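Local coordinates for protein peptide amidase (Stenotrophomonas maltophilia, PDB 1M22) that probably hydrolyses amide bonds, such as the C-terminal amides of peptides, as a member of the amidase signature family, at residues R346-L351 with E369-A374; A134-N139 with L325-F330. One frame throughout, in Å; residues are numbered along the deposited sequence.

Contact 1 (R346-L351 with E369-A374)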
ATOM      1  N   ARG A 346      11.621  -6.374  23.592  1.00 17.82           N
ATOM      2  CA  ARG A 346      12.982  -6.632  23.136  1.00 21.09           C
ATOM      3  C   ARG A 346      13.106  -7.874  22.262  1.00 20.50           C
ATOM      4  O   ARG A 346      14.109  -8.056  21.573  1.00 24.20           O
ATOM      5  CB  ARG A 346      13.911  -6.768  24.346  1.00 24.93           C
ATOM      6  CG  ARG A 346      13.930  -5.545  25.252  1.00 30.17           C
ATOM      7  CD  ARG A 346      14.586  -5.848  26.593  1.00 33.81           C
ATOM      8  NE  ARG A 346      15.979  -6.265  26.460  1.00 36.46           N
ATOM      9  CZ  ARG A 346      16.951  -5.496  25.976  1.00 37.97           C
ATOM     10  NH1 ARG A 346      16.686  -4.261  25.571  1.00 39.12           N
ATOM     11  NH2 ARG A 346      18.190  -5.962  25.899  1.00 38.60           N
ATOM     12  N   SER A 347      12.088  -8.726  22.283  1.00 16.19           N
ATOM     13  CA  SER A 347      12.133  -9.948  21.494  1.00 15.50           C
ATOM     14  C   SER A 347      10.751 -10.390  21.058  1.00 13.94           C
ATOM     15  O   SER A 347       9.737  -9.896  21.552  1.00 14.23           O
ATOM     16  CB  SER A 347      12.767 -11.072  22.311  1.00 14.40           C
ATOM     17  OG  SER A 347      11.928 -11.419  23.399  1.00 15.33           O
ATOM     18  N   LEU A 348      10.723 -11.334  20.125  1.00 12.86           N
ATOM     19  CA  LEU A 348       9.468 -11.873  19.642  1.00 13.77           C
ATOM     20  C   LEU A 348       8.835 -12.646  20.799  1.00 13.21           C
ATOM     21  O   LEU A 348       7.616 -12.671  20.947  1.00 12.91           O
ATOM     22  CB  LEU A 348       9.720 -12.784  18.440  1.00 14.23           C
ATOM     23  CG  LEU A 348       8.517 -13.448  17.772  1.00 14.51           C
ATOM     24  CD1 LEU A 348       7.388 -12.448  17.575  1.00 13.33           C
ATOM     25  CD2 LEU A 348       8.960 -14.032  16.439  1.00 11.99           C
ATOM     26  N   ALA A 349       9.673 -13.262  21.630  1.00 11.89           N
ATOM     27  CA  ALA A 349       9.181 -14.005  22.785  1.00 13.05           C
ATOM     28  C   ALA A 349       8.423 -13.068  23.727  1.00 12.50           C
ATOM     29  O   ALA A 349       7.404 -13.452  24.302  1.00 14.13           O
ATOM     30  CB  ALA A 349      10.345 -14.668  23.521  1.00 13.65           C
ATOM     31  N   ASP A 350       8.917 -11.839  23.886  1.00 12.05           N
ATOM     32  CA  ASP A 350       8.253 -10.862  24.751  1.00 12.95           C
ATOM     33  C   ASP A 350       6.870 -10.528  24.209  1.00 11.07           C
ATOM     34  O   ASP A 350       5.922 -10.355  24.972  1.00 13.29           O
ATOM     35  CB  ASP A 350       9.050  -9.556  24.849  1.00 15.80           C
ATOM     36  CG  ASP A 350      10.394  -9.730  25.521  1.00 19.05           C
ATOM     37  OD1 ASP A 350      10.506 -10.575  26.432  1.00 19.80           O
ATOM     38  OD2 ASP A 350      11.337  -8.999  25.147  1.00 20.94           O
ATOM     39  N   LEU A 351       6.760 -10.421  22.887  1.00 11.39           N
ATOM     40  CA  LEU A 351       5.479 -10.107  22.261  1.00 10.88           C
ATOM     41  C   LEU A 351       4.492 -11.252  22.467  1.00 10.05           C
ATOM     42  O   LEU A 351       3.329 -11.030  22.809  1.00 10.66           O
ATOM     43  CB  LEU A 351       5.667  -9.839  20.763  1.00 10.91           C
ATOM     44  CG  LEU A 351       4.390  -9.638  19.940  1.00  9.98           C
ATOM     45  CD1 LEU A 351       3.578  -8.482  20.503  1.00 11.02           C
ATOM     46  CD2 LEU A 351       4.762  -9.379  18.486  1.00 10.00           C
ATOM     47  N   GLU A 369      -0.358 -17.806  15.988  1.00  8.84           N
ATOM     48  CA  GLU A 369       0.411 -18.929  15.461  1.00  9.76           C
ATOM     49  C   GLU A 369       1.627 -18.557  14.620  1.00  9.93           C
ATOM     50  O   GLU A 369       2.639 -19.255  14.652  1.00 10.76           O
ATOM     51  CB  GLU A 369      -0.501 -19.855  14.648  1.00 10.28           C
ATOM     52  CG  GLU A 369      -1.662 -20.434  15.450  1.00 13.15           C
ATOM     53  CD  GLU A 369      -2.953 -19.644  15.306  1.00 14.29           C
ATOM     54  OE1 GLU A 369      -2.902 -18.429  15.025  1.00 12.05           O
ATOM     55  OE2 GLU A 369      -4.035 -20.240  15.491  1.00 16.36           O
ATOM     56  N   LEU A 370       1.537 -17.472  13.856  1.00  9.19           N
ATOM     57  CA  LEU A 370       2.667 -17.065  13.029  1.00  9.06           C
ATOM     58  C   LEU A 370       3.803 -16.526  13.894  1.00  8.09           C
ATOM     59  O   LEU A 370       4.974 -16.755  13.595  1.00  8.79           O
ATOM     60  CB  LEU A 370       2.231 -16.030  11.984  1.00  8.94           C
ATOM     61  CG  LEU A 370       1.279 -16.591  10.920  1.00  9.65           C
ATOM     62  CD1 LEU A 370       0.843 -15.470   9.989  1.00 11.06           C
ATOM     63  CD2 LEU A 370       1.968 -17.701  10.133  1.00 14.41           C
ATOM     64  N   LEU A 371       3.459 -15.815  14.966  1.00  8.41           N
ATOM     65  CA  LEU A 371       4.483 -15.299  15.871  1.00  8.64           C
ATOM     66  C   LEU A 371       5.202 -16.485  16.504  1.00  8.50           C
ATOM     67  O   LEU A 371       6.427 -16.507  16.596  1.00  9.14           O
ATOM     68  CB  LEU A 371       3.865 -14.450  16.985  1.00  8.57           C
ATOM     69  CG  LEU A 371       3.050 -13.211  16.608  1.00  8.42           C
ATOM     70  CD1 LEU A 371       2.740 -12.422  17.869  1.00  9.83           C
ATOM     71  CD2 LEU A 371       3.833 -12.342  15.626  1.00 10.10           C
ATOM     72  N   VAL A 372       4.420 -17.470  16.939  1.00  9.78           N
ATOM     73  CA  VAL A 372       4.961 -18.663  17.572  1.00  9.43           C
ATOM     74  C   VAL A 372       5.862 -19.446  16.623  1.00  9.12           C
ATOM     75  O   VAL A 372       6.951 -19.867  17.005  1.00  9.38           O
ATOM     76  CB  VAL A 372       3.814 -19.569  18.081  1.00  8.77           C
ATOM     77  CG1 VAL A 372       4.366 -20.907  18.568  1.00 10.53           C
ATOM     78  CG2 VAL A 372       3.072 -18.864  19.214  1.00 10.32           C
ATOM     79  N   GLU A 373       5.421 -19.639  15.385  1.00  8.23           N
ATOM     80  CA  GLU A 373       6.239 -20.375  14.433  1.00  9.04           C
ATOM     81  C   GLU A 373       7.511 -19.605  14.088  1.00  9.02           C
ATOM     82  O   GLU A 373       8.589 -20.188  13.987  1.00 10.27           O
ATOM     83  CB  GLU A 373       5.450 -20.685  13.158  1.00 12.33           C
ATOM     84  CG  GLU A 373       6.283 -21.399  12.103  1.00 17.53           C
ATOM     85  CD  GLU A 373       5.448 -22.158  11.090  1.00 21.05           C
ATOM     86  OE1 GLU A 373       4.363 -21.666  10.716  1.00 22.98           O
ATOM     87  OE2 GLU A 373       5.890 -23.244  10.655  1.00 21.02           O
ATOM     88  N   ALA A 374       7.391 -18.292  13.916  1.00  8.62           N
ATOM     89  CA  ALA A 374       8.550 -17.473  13.587  1.00  9.07           C
ATOM     90  C   ALA A 374       9.593 -17.483  14.705  1.00  9.09           C
ATOM     91  O   ALA A 374      10.795 -17.516  14.447  1.00  9.65           O
ATOM     92  CB  ALA A 374       8.112 -16.038  13.296  1.00  9.58           C
TER

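Contact 2 (A134-N139 with L325-F330)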
ATOM      1  N   ALA A 134       0.684  -6.205  10.540  1.00  6.28           N
ATOM      2  CA  ALA A 134       0.605  -6.300   9.085  1.00  6.91           C
ATOM      3  C   ALA A 134       0.168  -7.688   8.635  1.00  6.22           C
ATOM      4  O   ALA A 134       0.619  -8.211   7.615  1.00  7.62           O
ATOM      5  CB  ALA A 134       1.949  -5.928   8.458  1.00  7.87           C
ATOM      6  N   ASN A 135      -0.736  -8.268   9.417  1.00  7.54           N
ATOM      7  CA  ASN A 135      -1.295  -9.592   9.176  1.00  8.16           C
ATOM      8  C   ASN A 135      -0.302 -10.746   9.258  1.00  7.57           C
ATOM      9  O   ASN A 135      -0.478 -11.769   8.597  1.00 11.57           O
ATOM     10  CB  ASN A 135      -2.043  -9.636   7.836  1.00  9.15           C
ATOM     11  CG  ASN A 135      -2.985 -10.822   7.743  1.00 12.16           C
ATOM     12  OD1 ASN A 135      -3.585 -11.222   8.741  1.00 16.96           O
ATOM     13  ND2 ASN A 135      -3.126 -11.385   6.550  1.00 12.34           N
ATOM     14  N   PHE A 136       0.739 -10.589  10.065  1.00  8.04           N
ATOM     15  CA  PHE A 136       1.682 -11.686  10.233  1.00  9.17           C
ATOM     16  C   PHE A 136       1.678 -12.109  11.698  1.00  8.76           C
ATOM     17  O   PHE A 136       2.731 -12.268  12.313  1.00 11.88           O
ATOM     18  CB  PHE A 136       3.099 -11.294   9.806  1.00  9.25           C
ATOM     19  CG  PHE A 136       3.942 -12.471   9.407  1.00  9.33           C
ATOM     20  CD1 PHE A 136       3.707 -13.124   8.204  1.00  9.74           C
ATOM     21  CD2 PHE A 136       4.932 -12.958  10.252  1.00 10.47           C
ATOM     22  CE1 PHE A 136       4.444 -14.250   7.843  1.00 10.84           C
ATOM     23  CE2 PHE A 136       5.679 -14.086   9.901  1.00 11.17           C
ATOM     24  CZ  PHE A 136       5.432 -14.732   8.692  1.00 11.41           C
ATOM     25  N   ARG A 137       0.484 -12.289  12.258  1.00  9.26           N
ATOM     26  CA  ARG A 137       0.367 -12.689  13.653  1.00  9.07           C
ATOM     27  C   ARG A 137      -0.205 -14.087  13.834  1.00  9.36           C
ATOM     28  O   ARG A 137       0.397 -14.917  14.514  1.00  8.64           O
ATOM     29  CB  ARG A 137      -0.497 -11.701  14.437  1.00 10.15           C
ATOM     30  CG  ARG A 137      -0.288 -11.821  15.941  1.00 10.82           C
ATOM     31  CD  ARG A 137      -1.372 -11.124  16.733  1.00 10.14           C
ATOM     32  NE  ARG A 137      -2.600 -11.911  16.799  1.00  8.97           N
ATOM     33  CZ  ARG A 137      -3.696 -11.513  17.438  1.00 10.33           C
ATOM     34  NH1 ARG A 137      -3.710 -10.341  18.054  1.00  9.81           N
ATOM     35  NH2 ARG A 137      -4.769 -12.295  17.478  1.00 10.75           N
ATOM     36  N   GLY A 138      -1.361 -14.356  13.233  1.00  8.41           N
ATOM     37  CA  GLY A 138      -1.955 -15.675  13.395  1.00  9.39           C
ATOM     38  C   GLY A 138      -2.753 -16.209  12.221  1.00 10.78           C
ATOM     39  O   GLY A 138      -2.923 -15.525  11.210  1.00 11.18           O
ATOM     40  N   ASN A 139      -3.235 -17.444  12.359  1.00 11.33           N
ATOM     41  CA  ASN A 139      -4.039 -18.086  11.322  1.00 11.84           C
ATOM     42  C   ASN A 139      -5.486 -17.608  11.435  1.00 11.24           C
ATOM     43  O   ASN A 139      -5.920 -17.180  12.501  1.00 12.84           O
ATOM     44  CB  ASN A 139      -4.023 -19.616  11.469  1.00 12.49           C
ATOM     45  CG  ASN A 139      -2.627 -20.201  11.409  1.00 14.47           C
ATOM     46  OD1 ASN A 139      -1.779 -19.744  10.646  1.00 15.89           O
ATOM     47  ND2 ASN A 139      -2.389 -21.242  12.203  1.00 14.15           N
ATOM     48  N   LEU A 325      10.690 -18.170   4.103  1.00  8.43           N
ATOM     49  CA  LEU A 325      11.506 -16.967   4.209  1.00  8.25           C
ATOM     50  C   LEU A 325      10.853 -15.886   5.071  1.00  7.71           C
ATOM     51  O   LEU A 325      11.543 -15.173   5.794  1.00  9.47           O
ATOM     52  CB  LEU A 325      11.856 -16.429   2.811  1.00  8.86           C
ATOM     53  CG  LEU A 325      10.823 -15.675   1.976  1.00  7.91           C
ATOM     54  CD1 LEU A 325      10.850 -14.195   2.344  1.00  9.91           C
ATOM     55  CD2 LEU A 325      11.153 -15.844   0.502  1.00 10.45           C
ATOM     56  N   LEU A 326       9.529 -15.776   5.013  1.00  7.97           N
ATOM     57  CA  LEU A 326       8.834 -14.775   5.816  1.00  8.27           C
ATOM     58  C   LEU A 326       8.981 -15.042   7.314  1.00  8.60           C
ATOM     59  O   LEU A 326       9.188 -14.117   8.093  1.00  8.73           O
ATOM     60  CB  LEU A 326       7.346 -14.719   5.446  1.00 10.34           C
ATOM     61  CG  LEU A 326       7.004 -14.227   4.037  1.00 10.41           C
ATOM     62  CD1 LEU A 326       5.494 -14.213   3.856  1.00 11.37           C
ATOM     63  CD2 LEU A 326       7.574 -12.837   3.821  1.00 11.55           C
ATOM     64  N   LEU A 327       8.873 -16.306   7.715  1.00  8.46           N
ATOM     65  CA  LEU A 327       9.005 -16.656   9.125  1.00  9.27           C
ATOM     66  C   LEU A 327      10.392 -16.298   9.652  1.00  8.30           C
ATOM     67  O   LEU A 327      10.521 -15.680  10.705  1.00  9.41           O
ATOM     68  CB  LEU A 327       8.735 -18.151   9.326  1.00  9.90           C
ATOM     69  CG  LEU A 327       7.288 -18.609   9.124  1.00 10.74           C
ATOM     70  CD1 LEU A 327       7.232 -20.127   9.052  1.00 13.20           C
ATOM     71  CD2 LEU A 327       6.421 -18.091  10.262  1.00 11.30           C
ATOM     72  N   TYR A 328      11.428 -16.679   8.911  1.00  7.90           N
ATOM     73  CA  TYR A 328      12.792 -16.386   9.327  1.00  7.47           C
ATOM     74  C   TYR A 328      13.090 -14.893   9.349  1.00  8.48           C
ATOM     75  O   TYR A 328      13.658 -14.374  10.310  1.00  9.56           O
ATOM     76  CB  TYR A 328      13.802 -17.068   8.398  1.00  9.97           C
ATOM     77  CG  TYR A 328      14.038 -18.535   8.683  1.00 10.41           C
ATOM     78  CD1 TYR A 328      13.102 -19.498   8.316  1.00 11.97           C
ATOM     79  CD2 TYR A 328      15.214 -18.959   9.302  1.00 12.34           C
ATOM     80  CE1 TYR A 328      13.331 -20.855   8.554  1.00 14.74           C
ATOM     81  CE2 TYR A 328      15.453 -20.310   9.546  1.00 13.97           C
ATOM     82  CZ  TYR A 328      14.509 -21.250   9.169  1.00 14.98           C
ATOM     83  OH  TYR A 328      14.743 -22.588   9.394  1.00 20.97           O
ATOM     84  N   GLU A 329      12.705 -14.198   8.285  1.00  8.24           N
ATOM     85  CA  GLU A 329      12.975 -12.774   8.206  1.00  8.49           C
ATOM     86  C   GLU A 329      12.159 -11.956   9.197  1.00  7.23           C
ATOM     87  O   GLU A 329      12.617 -10.916   9.667  1.00  9.37           O
ATOM     88  CB  GLU A 329      12.763 -12.288   6.768  1.00  7.95           C
ATOM     89  CG  GLU A 329      13.763 -12.916   5.798  1.00  8.88           C
ATOM     90  CD  GLU A 329      13.679 -12.366   4.390  1.00  9.61           C
ATOM     91  OE1 GLU A 329      12.931 -11.386   4.165  1.00 10.00           O
ATOM     92  OE2 GLU A 329      14.372 -12.912   3.504  1.00 10.21           O
ATOM     93  N   PHE A 330      10.960 -12.423   9.533  1.00  7.66           N
ATOM     94  CA  PHE A 330      10.127 -11.702  10.489  1.00  8.13           C
ATOM     95  C   PHE A 330      10.788 -11.683  11.867  1.00  7.61           C
ATOM     96  O   PHE A 330      10.878 -10.635  12.501  1.00  8.99           O
ATOM     97  CB  PHE A 330       8.737 -12.341  10.591  1.00  7.93           C
ATOM     98  CG  PHE A 330       7.852 -11.713  11.637  1.00  9.34           C
ATOM     99  CD1 PHE A 330       7.383 -10.408  11.490  1.00  9.79           C
ATOM    100  CD2 PHE A 330       7.501 -12.424  12.780  1.00 10.34           C
ATOM    101  CE1 PHE A 330       6.580  -9.822  12.469  1.00 11.09           C
ATOM    102  CE2 PHE A 330       6.700 -11.851  13.765  1.00 10.44           C
ATOM    103  CZ  PHE A 330       6.237 -10.547  13.611  1.00  9.63           C
TER

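Contact 1 (R346-L351 with E369-A374)
Leu348 and Leu351, one helical turn apart, both lean on Leu371; no hydrogen bond or charge pair joins 346-351 and 369-374, which meet by van der Waals packing. The isobutyl group of Leu348 works with both branches. Its CD1 lies beside the side chain of Leu371, 4.1 Å from CD2 of that residue, while CD2 goes past it to rest 3.8 Å from CB of Ala374. That same CD2 of Leu348 sits in van der Waals contact with the backbone O of Leu371, at 3.5 Å. Leu371 divides its own methyls in turn: its CD1 meets CD2 of Leu351 at 3.7 Å, the two side chains crossing nearly at a right angle. In Leu348 CG stands opposite the backbone N (chi1 -180°), which extends the fork across to the second helix.

The side-chain bonds within 346-351 gather at the start of helix 348-357. Ser347 is the N-cap, its OG accepting from the backbone N of Asp350 at 3.1 Å. The carboxylate of Asp350 folds back in return, OD2 using its anti lone pair for Arg346 N at 3.1 Å, a somewhat bent bond (143° at the hydrogen). Glu335, from helix 319-340, takes Leu348 N through its OE2, giving another of the first-turn amides a side-chain acceptor. On the other segment, Glu373 forms a salt bridge with Arg323.

Phe330 of helix 319-340 touches both Leu371 and Ala374, and Ile352 and Asn355 add further cover to Leu371. The mutual fit of the two short segments therefore depends on buried leucine and alanine shape, while carboxylates and a serine hydroxyl secure the amides at the helix start.

Contact 2 (A134-N139 with L325-F330)
Phe136 and Phe330 are brought together by matching first torsions: each has CG opposite its own backbone N, with chi1 -156° in Phe136 and 176° in Phe330. Coming from facing backbones, the two side chains slide past each other in opposite directions. Their rings end up oblique, centroids 4.9 Å apart and planes at 57°. One corner of the Phe136 ring does most of the touching: CD2 sits over a face of the Phe330 ring, shifted toward its rim and only 3.5 Å from Phe330 CG. The neighbouring CE2 of Phe136 comes to 3.6 Å from Phe330 CB, close to where the side chain leaves the helix.

Farther round, the Phe136 ring reaches the preceding turn of helix 319-340. Its CZ lies 3.8 Å from CB of Leu326 and equally 3.8 Å from CD2 of Leu327, so the ring settles between three helix residues, two adjacent and one a turn later. On the helix side Leu326 presents mainly its CB, with CD1 grazing Phe136 CE1 at 4.1 Å, whereas Leu327 brings only a methyl to the ring.

On the same helix, the Glu329 carboxylate is hydrogen-bonded to Ser218, Ser220 and Tyr385. Arg137 starts off away from the helix; its guanidinium forms a salt bridge with Glu132 and a cation-pi contact with Phe366.

The side chain of Phe136 lies about 8 Å from that of the catalytic Ser165 and about 9 Å from that of the nucleophile Ser189. This is an apolar aromatic contact close to the active site of an amidase signature fold, seating the loop around 136-139 on helix 319-340.

Overall arrangement
Contact 2 comes first along the chain and closes before contact 1 opens; helix 319-340, which carries 325-330, is followed directly by helix 348-357 and then by helices 359-362 and 369-375. Their centres are about 9 Å apart on the same side of the chain's centre, contact 2 being the deeper at about 17 Å from that centre, against about 25 Å for contact 1. They also touch: Leu371 N probably hydrogen-bonds to Arg137 O (3.2 Å), and Glu369 OE1 to Asn139 N (2.9 Å). Thus helix 369-375 joins the two contacts, linking the loop near the catalytic serines to the peripheral helix 348-357, which lies away from them.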